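Long-range contacts in Ice-binding protein (Flavobacteriaceae bacterium, PDB 5UYT), which probably binds ice crystals through a face of its right-handed beta-solenoid domains and so acts as an antifreeze protein: residues A[168-173]-A[187-192]; A[231-236]-A[407-412]; A[250-255]-A[262-267]. All blocks are in the same frame, centred on the assembly; numbering follows the deposited sequence.

Contact 1: A[168-173]-A[187-192]; sequences ANNAAI and STTGAI
T188 reaches into the turn 168-173 with its hydroxyl, and around that one oxygen two successive coils of the right-handed beta-solenoid are fitted together at a corner. OG1 of T188 donates to OD1 of N169 at 2.7 Å and accepts the backbone N-H of N170 at 2.9 Å. Its chi1 of 58° sets OG1 between its own backbone N and carbonyl carbon, and from there it bridges a side chain and a main chain of the other coil. Threonine suits the place because its hydroxyl both gives and takes, while the side chain also touches L64 of helix 55-73. The amide of N169 spans wider still: its OD1 holds T188, while its ND2 bonds E151 on the preceding coil.

Inside the turn, S187 OG donates to A171 O at 2.9 Å, closing a polar pair where the two segments leave regular strand pairing. A CB on G190 would run into A171 O and A172 N, and the backbone angles alone would jam it against the preceding carbonyl. A172 is small enough for its CB to sit 3.3 Å from A191 O.

Regular parallel pairing flanks the corner. T188 N bonds A168 O, and I173 N bonds A191 O. Further out, I173 and I192 pack in the same rotamer, the CB of I173 4.4 Å from CG1 of I192, both turned to the buried side, where I173 also meets V154 and I192 meets T16. Helix 55-73 reaches the corner again through Y68 on N169. On the same buried side as the isoleucines, CD1 of I173 comes to 4.2 Å from the backbone N of S187.

Contact 2: A[231-236]-A[407-412]; sequences GALTNA and GGISTF
N235 and T411 meet through their polar ends: OG1 of T411 donates to OD1 of N235 at 2.7 Å, in the plane of the amide and on a lone pair. The side chains cross at about a right angle; a chi1 of 179° sets CG of N235 anti to the backbone N, and from there OD1 reaches T411. OD1 takes a second hydrogen bond from T239, while ND2 bonds G254 O, so both ends of this buried amide are gripped. Asparagine suits the place because it offers an acceptor and a donor together; an alanine here would probably leave T411 OG1 and G254 O without these partners and free the T411 hydroxyl to turn.

The axes of strands 233-236 and 409-412 run nearly parallel, 4.7 Å apart at closest. I409 N bonds A232 O, T234 N bonds I409 O, T411 N bonds T234 O and A236 N bonds T411 O. Water bridges the outer side, one molecule donating to both T234 O and T411 O and lying above one face of the F412 ring, offset toward its rim.

On the buried face, L233 and I409 lie side by side, L233 CD1 3.7 Å from I409 CG2. On the other face the CB of A236 touches CD1 of F412 at 3.9 Å. G231 backs onto 407-408, where a side chain would clash with G407 C and G408 N.

This pair lies inside a parallel sheet of the solenoid: strand 252-253 flanks 233-236, strand 390-392 flanks 409-412, F255 packs on L233, N235 and T411, and I226 of strand 224-228 packs against both L233 and I409.

Contact 3: A[250-255]-A[262-267]; sequences GLTTGF and GTIHSN
G250 opens the contact, its carbonyl O 4.2 Å from the CA of N267. Here the second solenoid domain, a right-handed beta-helix, folds the chain back at its edge: strand 252-253 is an outermost strand of its parallel sheet, and 264-267 runs nearly opposite to 250-255, their end-to-end directions 158° apart. The backbone angles of G250 would press a CB against the preceding carbonyl oxygen, hence a residue without one. At L251 the contact passes to side chains, with CD2 lying 4.1 Å from the CB of N267 as the two cross obliquely.

T252 and I264 bury the largest areas here. The backbone N of T252 donates to S266 O at 2.9 Å, almost straight at 174°, though the N-H comes from above the carbonyl plane. Its hydroxyl donates to a water that itself donates to H265 O. With CG2 anti to the backbone N, the methyl reaches I264 CG2 at 4.0 Å. A threonine is apt here, since its hydroxyl serves the water and its methyl the isoleucine.

F255 ends the segment. I264 CD1 lies 3.7 Å from its CB, while the ring leads away toward L233, N235 and V245; a branched aliphatic residue suits position 264 because CG2 meets T252 and CD1 meets F255.

H265 alternates with I264, its ring turned away from 250-255. Its two nitrogens are held by D269 and D244, and the ring of Y224 meets its own, the planes at about 30°. The tip of the I264 side chain also meets backbone, with I264 CD1 3.5 Å from F255 O.

From the N terminus, contact 1 comes first, joining two neighbouring coils of the first ice-binding-like range; 13 residues, the rest of one coil and without helix, lie between its segments. The chain then enters the second range, where 231-236 begins contact 2. Before its partner 407-412 arrives, contact 3 opens and closes across six residues, so it falls within the long loop of contact 2, which also holds helix 270-288. Contacts 2 and 3 touch, sharing a sheet through strands 233-236 and 252-253, with N235 against T253, G254 and F255. Contact 1 stays apart, its centre about 56 Å from that of contact 2.

Contact 1: A[168-173]-A[187-192]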
loop_
_atom_site.group_PDB
_atom_site.type_symbol
_atom_site.label_atom_id
_atom_site.label_comp_id
_atom_site.label_asym_id
_atom_site.label_seq_id
_atom_site.Cartn_x
_atom_site.Cartn_y
_atom_site.Cartn_z
ATOM N N ALA A 168 -19.184 9.847 -12.503
ATOM C CA ALA A 168 -19.639 11.099 -13.097
ATOM C C ALA A 168 -19.813 10.869 -14.582
ATOM O O ALA A 168 -18.864 10.490 -15.264
ATOM C CB ALA A 168 -18.633 12.215 -12.838
ATOM N N ASN A 169 -21.036 11.084 -15.087
ATOM C CA ASN A 169 -21.314 10.895 -16.491
ATOM C C ASN A 169 -21.152 12.199 -17.250
ATOM O O ASN A 169 -21.899 13.164 -17.004
ATOM C CB ASN A 169 -22.756 10.397 -16.691
ATOM C CG ASN A 169 -23.008 9.894 -18.094
ATOM O OD1 ASN A 169 -22.140 9.262 -18.694
ATOM N ND2 ASN A 169 -24.208 10.175 -18.634
ATOM N N ASN A 170 -20.203 12.212 -18.184
ATOM C CA ASN A 170 -19.919 13.390 -19.007
ATOM C C ASN A 170 -19.732 14.631 -18.150
ATOM O O ASN A 170 -20.270 15.699 -18.452
ATOM C CB ASN A 170 -20.997 13.601 -20.071
ATOM C CG ASN A 170 -21.104 12.419 -21.002
ATOM O OD1 ASN A 170 -22.190 11.953 -21.279
ATOM N ND2 ASN A 170 -19.968 11.908 -21.463
ATOM N N ALA A 171 -18.961 14.463 -17.069
ATOM C CA ALA A 171 -18.607 15.567 -16.170
ATOM C C ALA A 171 -17.277 15.327 -15.472
ATOM O O ALA A 171 -16.784 14.196 -15.435
ATOM C CB ALA A 171 -19.700 15.778 -15.125
ATOM N N ALA A 172 -16.706 16.399 -14.924
ATOM C CA ALA A 172 -15.439 16.316 -14.178
ATOM C C ALA A 172 -15.669 15.913 -12.718
ATOM O O ALA A 172 -16.809 15.936 -12.213
ATOM C CB ALA A 172 -14.686 17.649 -14.264
ATOM N N ILE A 173 -14.584 15.514 -12.061
ATOM C CA ILE A 173 -14.584 15.240 -10.634
ATOM C C ILE A 173 -13.472 16.056 -9.992
ATOM O O ILE A 173 -12.335 16.044 -10.471
ATOM C CB ILE A 173 -14.361 13.733 -10.333
ATOM C CG1 ILE A 173 -15.421 12.892 -11.063
ATOM C CG2 ILE A 173 -14.390 13.482 -8.805
ATOM C CD1 ILE A 173 -15.223 11.387 -10.925
ATOM N N SER A 187 -14.966 8.738 -14.187
ATOM C CA SER A 187 -15.714 9.570 -15.157
ATOM C C SER A 187 -15.811 8.911 -16.535
ATOM O O SER A 187 -14.817 8.394 -17.058
ATOM C CB SER A 187 -15.078 10.955 -15.309
ATOM O OG SER A 187 -15.724 11.704 -16.369
ATOM N N THR A 188 -17.001 8.975 -17.147
ATOM C CA THR A 188 -17.223 8.456 -18.510
ATOM C C THR A 188 -16.680 9.387 -19.592
ATOM O O THR A 188 -16.616 8.998 -20.747
ATOM C CB THR A 188 -18.716 8.217 -18.803
ATOM O OG1 THR A 188 -19.419 9.445 -18.614
ATOM C CG2 THR A 188 -19.289 7.168 -17.864
ATOM N N THR A 189 -16.372 10.628 -19.208
ATOM C CA THR A 189 -15.425 11.556 -19.874
ATOM C C THR A 189 -15.516 12.861 -19.081
ATOM O O THR A 189 -16.626 13.300 -18.707
ATOM C CB THR A 189 -15.534 11.800 -21.455
ATOM O OG1 THR A 189 -15.893 13.153 -21.760
ATOM C CG2 THR A 189 -16.386 10.826 -22.213
ATOM N N GLY A 190 -14.351 13.445 -18.807
ATOM C CA GLY A 190 -14.197 14.619 -17.959
ATOM C C GLY A 190 -12.910 14.528 -17.154
ATOM O O GLY A 190 -12.446 13.423 -16.834
ATOM N N ALA A 191 -12.339 15.677 -16.782
ATOM C CA ALA A 191 -11.079 15.699 -16.008
ATOM C C ALA A 191 -11.263 15.209 -14.564
ATOM O O ALA A 191 -12.375 15.246 -14.020
ATOM C CB ALA A 191 -10.484 17.100 -16.017
ATOM N N ILE A 192 -10.181 14.722 -13.952
ATOM C CA ILE A 192 -10.194 14.418 -12.520
ATOM C C ILE A 192 -9.090 15.253 -11.872
ATOM O O ILE A 192 -7.934 15.176 -12.278
ATOM C CB ILE A 192 -9.976 12.907 -12.245
ATOM C CG1 ILE A 192 -11.137 12.100 -12.851
ATOM C CG2 ILE A 192 -9.819 12.652 -10.732
ATOM C CD1 ILE A 192 -10.942 10.590 -12.873
#

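Contact 2: A[231-236]-A[407-412]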
loop_
_atom_site.group_PDB
_atom_site.type_symbol
_atom_site.label_atom_id
_atom_site.label_comp_id
_atom_site.label_asym_id
_atom_site.label_seq_id
_atom_site.Cartn_x
_atom_site.Cartn_y
_atom_site.Cartn_z
ATOM N N GLY A 231 32.685 -9.733 4.761
ATOM C CA GLY A 231 33.035 -8.446 5.368
ATOM C C GLY A 231 32.897 -8.511 6.880
ATOM O O GLY A 231 32.083 -9.282 7.399
ATOM N N ALA A 232 33.653 -7.657 7.572
ATOM C CA ALA A 232 33.663 -7.673 9.035
ATOM C C ALA A 232 32.271 -7.381 9.584
ATOM O O ALA A 232 31.564 -6.553 9.036
ATOM C CB ALA A 232 34.641 -6.640 9.560
ATOM N N LEU A 233 31.907 -8.042 10.685
ATOM C CA LEU A 233 30.652 -7.699 11.367
ATOM C C LEU A 233 31.054 -7.162 12.731
ATOM O O LEU A 233 31.692 -7.885 13.497
ATOM C CB LEU A 233 29.739 -8.939 11.463
ATOM C CG LEU A 233 28.540 -8.892 12.400
ATOM C CD1 LEU A 233 27.610 -7.715 12.091
ATOM C CD2 LEU A 233 27.801 -10.230 12.374
ATOM N N THR A 234 30.723 -5.896 13.023
ATOM C CA THR A 234 31.215 -5.267 14.260
ATOM C C THR A 234 30.052 -4.627 14.978
ATOM O O THR A 234 29.369 -3.775 14.404
ATOM C CB THR A 234 32.228 -4.166 13.962
ATOM O OG1 THR A 234 33.312 -4.745 13.224
ATOM C CG2 THR A 234 32.832 -3.657 15.301
ATOM N N ASN A 235 29.828 -5.028 16.221
ATOM C CA ASN A 235 28.874 -4.320 17.065
ATOM C C ASN A 235 29.584 -3.418 18.068
ATOM O O ASN A 235 30.678 -3.754 18.545
ATOM C CB ASN A 235 27.995 -5.299 17.866
ATOM C CG ASN A 235 27.000 -4.576 18.783
ATOM O OD1 ASN A 235 26.017 -3.933 18.319
ATOM N ND2 ASN A 235 27.273 -4.610 20.105
ATOM N N ALA A 236 28.973 -2.284 18.363
ATOM C CA ALA A 236 29.392 -1.425 19.497
ATOM C C ALA A 236 28.190 -1.111 20.350
ATOM O O ALA A 236 27.043 -1.181 19.869
ATOM C CB ALA A 236 29.995 -0.125 18.997
ATOM N N GLY A 407 29.707 -7.136 1.973
ATOM C CA GLY A 407 29.753 -5.847 2.593
ATOM C C GLY A 407 29.861 -6.017 4.077
ATOM O O GLY A 407 29.213 -6.886 4.680
ATOM N N GLY A 408 30.669 -5.163 4.669
ATOM C CA GLY A 408 30.779 -5.139 6.121
ATOM C C GLY A 408 29.512 -4.631 6.769
ATOM O O GLY A 408 28.678 -3.967 6.123
ATOM N N ILE A 409 29.342 -4.959 8.043
ATOM C CA ILE A 409 28.133 -4.561 8.776
ATOM C C ILE A 409 28.574 -4.005 10.127
ATOM O O ILE A 409 29.358 -4.658 10.845
ATOM C CB ILE A 409 27.159 -5.753 9.031
ATOM C CG1 ILE A 409 26.672 -6.400 7.714
ATOM C CG2 ILE A 409 25.958 -5.318 9.886
ATOM C CD1 ILE A 409 25.790 -7.631 7.980
ATOM N N SER A 410 28.069 -2.815 10.467
ATOM C CA SER A 410 28.401 -2.179 11.730
ATOM C C SER A 410 27.103 -1.874 12.430
ATOM O O SER A 410 26.221 -1.245 11.823
ATOM C CB SER A 410 29.191 -0.888 11.514
ATOM O OG SER A 410 30.346 -1.138 10.722
ATOM N N THR A 411 26.976 -2.326 13.677
ATOM C CA THR A 411 25.752 -2.106 14.432
ATOM C C THR A 411 26.098 -1.334 15.706
ATOM O O THR A 411 27.225 -1.481 16.255
ATOM C CB THR A 411 25.036 -3.438 14.807
ATOM O OG1 THR A 411 25.907 -4.255 15.617
ATOM C CG2 THR A 411 24.733 -4.238 13.493
ATOM N N PHE A 412 25.124 -0.556 16.194
ATOM C CA PHE A 412 25.341 0.312 17.341
ATOM C C PHE A 412 24.116 0.235 18.270
ATOM O O PHE A 412 23.067 0.809 17.950
ATOM C CB PHE A 412 25.557 1.771 16.857
ATOM C CG PHE A 412 26.790 1.949 16.021
ATOM C CD1 PHE A 412 28.018 2.262 16.609
ATOM C CD2 PHE A 412 26.743 1.814 14.641
ATOM C CE1 PHE A 412 29.182 2.423 15.842
ATOM C CE2 PHE A 412 27.901 1.954 13.876
ATOM C CZ PHE A 412 29.131 2.267 14.468
HETATM O O HOH W 1 32.219 -3.926 10.299
HETATM O O HOH W 2 29.912 -1.009 15.163
#

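Contact 3: A[250-255]-A[262-267]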
loop_
_atom_site.group_PDB
_atom_site.type_symbol
_atom_site.label_atom_id
_atom_site.label_comp_id
_atom_site.label_asym_id
_atom_site.label_seq_id
_atom_site.Cartn_x
_atom_site.Cartn_y
_atom_site.Cartn_z
ATOM N N GLY A 250 35.981 -12.745 7.262
ATOM C CA GLY A 250 36.380 -11.726 8.226
ATOM C C GLY A 250 36.045 -12.173 9.651
ATOM O O GLY A 250 35.982 -13.374 9.928
ATOM N N LEU A 251 35.910 -11.216 10.555
ATOM C CA LEU A 251 35.667 -11.494 11.972
ATOM C C LEU A 251 34.383 -10.857 12.463
ATOM O O LEU A 251 34.000 -9.784 11.999
ATOM C CB LEU A 251 36.821 -10.949 12.810
ATOM C CG LEU A 251 38.164 -11.603 12.460
ATOM C CD1 LEU A 251 39.314 -10.896 13.168
ATOM C CD2 LEU A 251 38.130 -13.085 12.815
ATOM N N THR A 252 33.721 -11.513 13.415
ATOM C CA THR A 252 32.587 -10.912 14.109
ATOM C C THR A 252 33.052 -10.498 15.498
ATOM O O THR A 252 33.590 -11.325 16.236
ATOM C CB THR A 252 31.419 -11.928 14.194
ATOM O OG1 THR A 252 30.976 -12.230 12.856
ATOM C CG2 THR A 252 30.269 -11.335 15.002
ATOM N N THR A 253 32.923 -9.216 15.847
ATOM C CA THR A 253 33.327 -8.761 17.215
ATOM C C THR A 253 32.260 -7.842 17.772
ATOM O O THR A 253 31.394 -7.353 17.039
ATOM C CB THR A 253 34.681 -7.985 17.224
ATOM O OG1 THR A 253 34.519 -6.753 16.494
ATOM C CG2 THR A 253 35.796 -8.804 16.591
ATOM N N GLY A 254 32.325 -7.578 19.068
ATOM C CA GLY A 254 31.464 -6.597 19.688
ATOM C C GLY A 254 30.125 -7.101 20.212
ATOM O O GLY A 254 29.456 -6.383 20.967
ATOM N N PHE A 255 29.708 -8.311 19.798
ATOM C CA PHE A 255 28.479 -8.896 20.353
ATOM C C PHE A 255 28.806 -9.650 21.643
ATOM O O PHE A 255 29.762 -10.419 21.695
ATOM C CB PHE A 255 27.837 -9.862 19.362
ATOM C CG PHE A 255 27.291 -9.179 18.139
ATOM C CD1 PHE A 255 25.979 -8.728 18.137
ATOM C CD2 PHE A 255 28.102 -8.913 17.051
ATOM C CE1 PHE A 255 25.454 -8.017 17.040
ATOM C CE2 PHE A 255 27.590 -8.232 15.934
ATOM C CZ PHE A 255 26.251 -7.773 15.932
ATOM N N GLY A 262 21.016 -17.112 20.947
ATOM C CA GLY A 262 21.503 -17.586 19.640
ATOM C C GLY A 262 23.012 -17.743 19.711
ATOM O O GLY A 262 23.598 -17.632 20.795
ATOM N N THR A 263 23.634 -18.043 18.577
ATOM C CA THR A 263 25.084 -18.275 18.554
ATOM C C THR A 263 25.802 -17.170 17.830
ATOM O O THR A 263 25.419 -16.832 16.697
ATOM C CB THR A 263 25.394 -19.614 17.859
ATOM O OG1 THR A 263 24.792 -20.663 18.631
ATOM C CG2 THR A 263 26.929 -19.873 17.787
ATOM N N ILE A 264 26.861 -16.647 18.462
ATOM C CA ILE A 264 27.759 -15.707 17.747
ATOM C C ILE A 264 28.822 -16.549 17.064
ATOM O O ILE A 264 29.526 -17.334 17.748
ATOM C CB ILE A 264 28.467 -14.744 18.724
ATOM C CG1 ILE A 264 27.449 -13.851 19.458
ATOM C CG2 ILE A 264 29.557 -13.913 18.021
ATOM C CD1 ILE A 264 28.028 -13.254 20.759
ATOM N N HIS A 265 28.944 -16.423 15.741
ATOM C CA HIS A 265 29.985 -17.114 15.005
ATOM C C HIS A 265 31.125 -16.119 14.889
ATOM O O HIS A 265 31.084 -15.231 14.012
ATOM C CB HIS A 265 29.450 -17.577 13.645
ATOM C CG HIS A 265 28.246 -18.464 13.766
ATOM N ND1 HIS A 265 28.318 -19.838 13.624
ATOM C CD2 HIS A 265 26.953 -18.178 14.064
ATOM C CE1 HIS A 265 27.111 -20.359 13.800
ATOM N NE2 HIS A 265 26.267 -19.373 14.078
ATOM N N SER A 266 32.116 -16.229 15.783
ATOM C CA SER A 266 33.196 -15.194 15.861
ATOM C C SER A 266 34.067 -15.162 14.605
ATOM O O SER A 266 34.684 -14.152 14.277
ATOM C CB SER A 266 34.119 -15.447 17.064
ATOM O OG SER A 266 33.359 -15.225 18.240
ATOM N N ASN A 267 34.159 -16.305 13.936
ATOM C CA ASN A 267 34.779 -16.319 12.623
ATOM C C ASN A 267 34.029 -17.297 11.738
ATOM O O ASN A 267 33.114 -17.975 12.204
ATOM C CB ASN A 267 36.227 -16.707 12.736
ATOM C CG ASN A 267 36.446 -17.615 13.870
ATOM O OD1 ASN A 267 36.074 -18.790 13.796
ATOM N ND2 ASN A 267 36.960 -17.072 14.975
HETATM O O HOH W 3 32.185 -14.540 11.662
#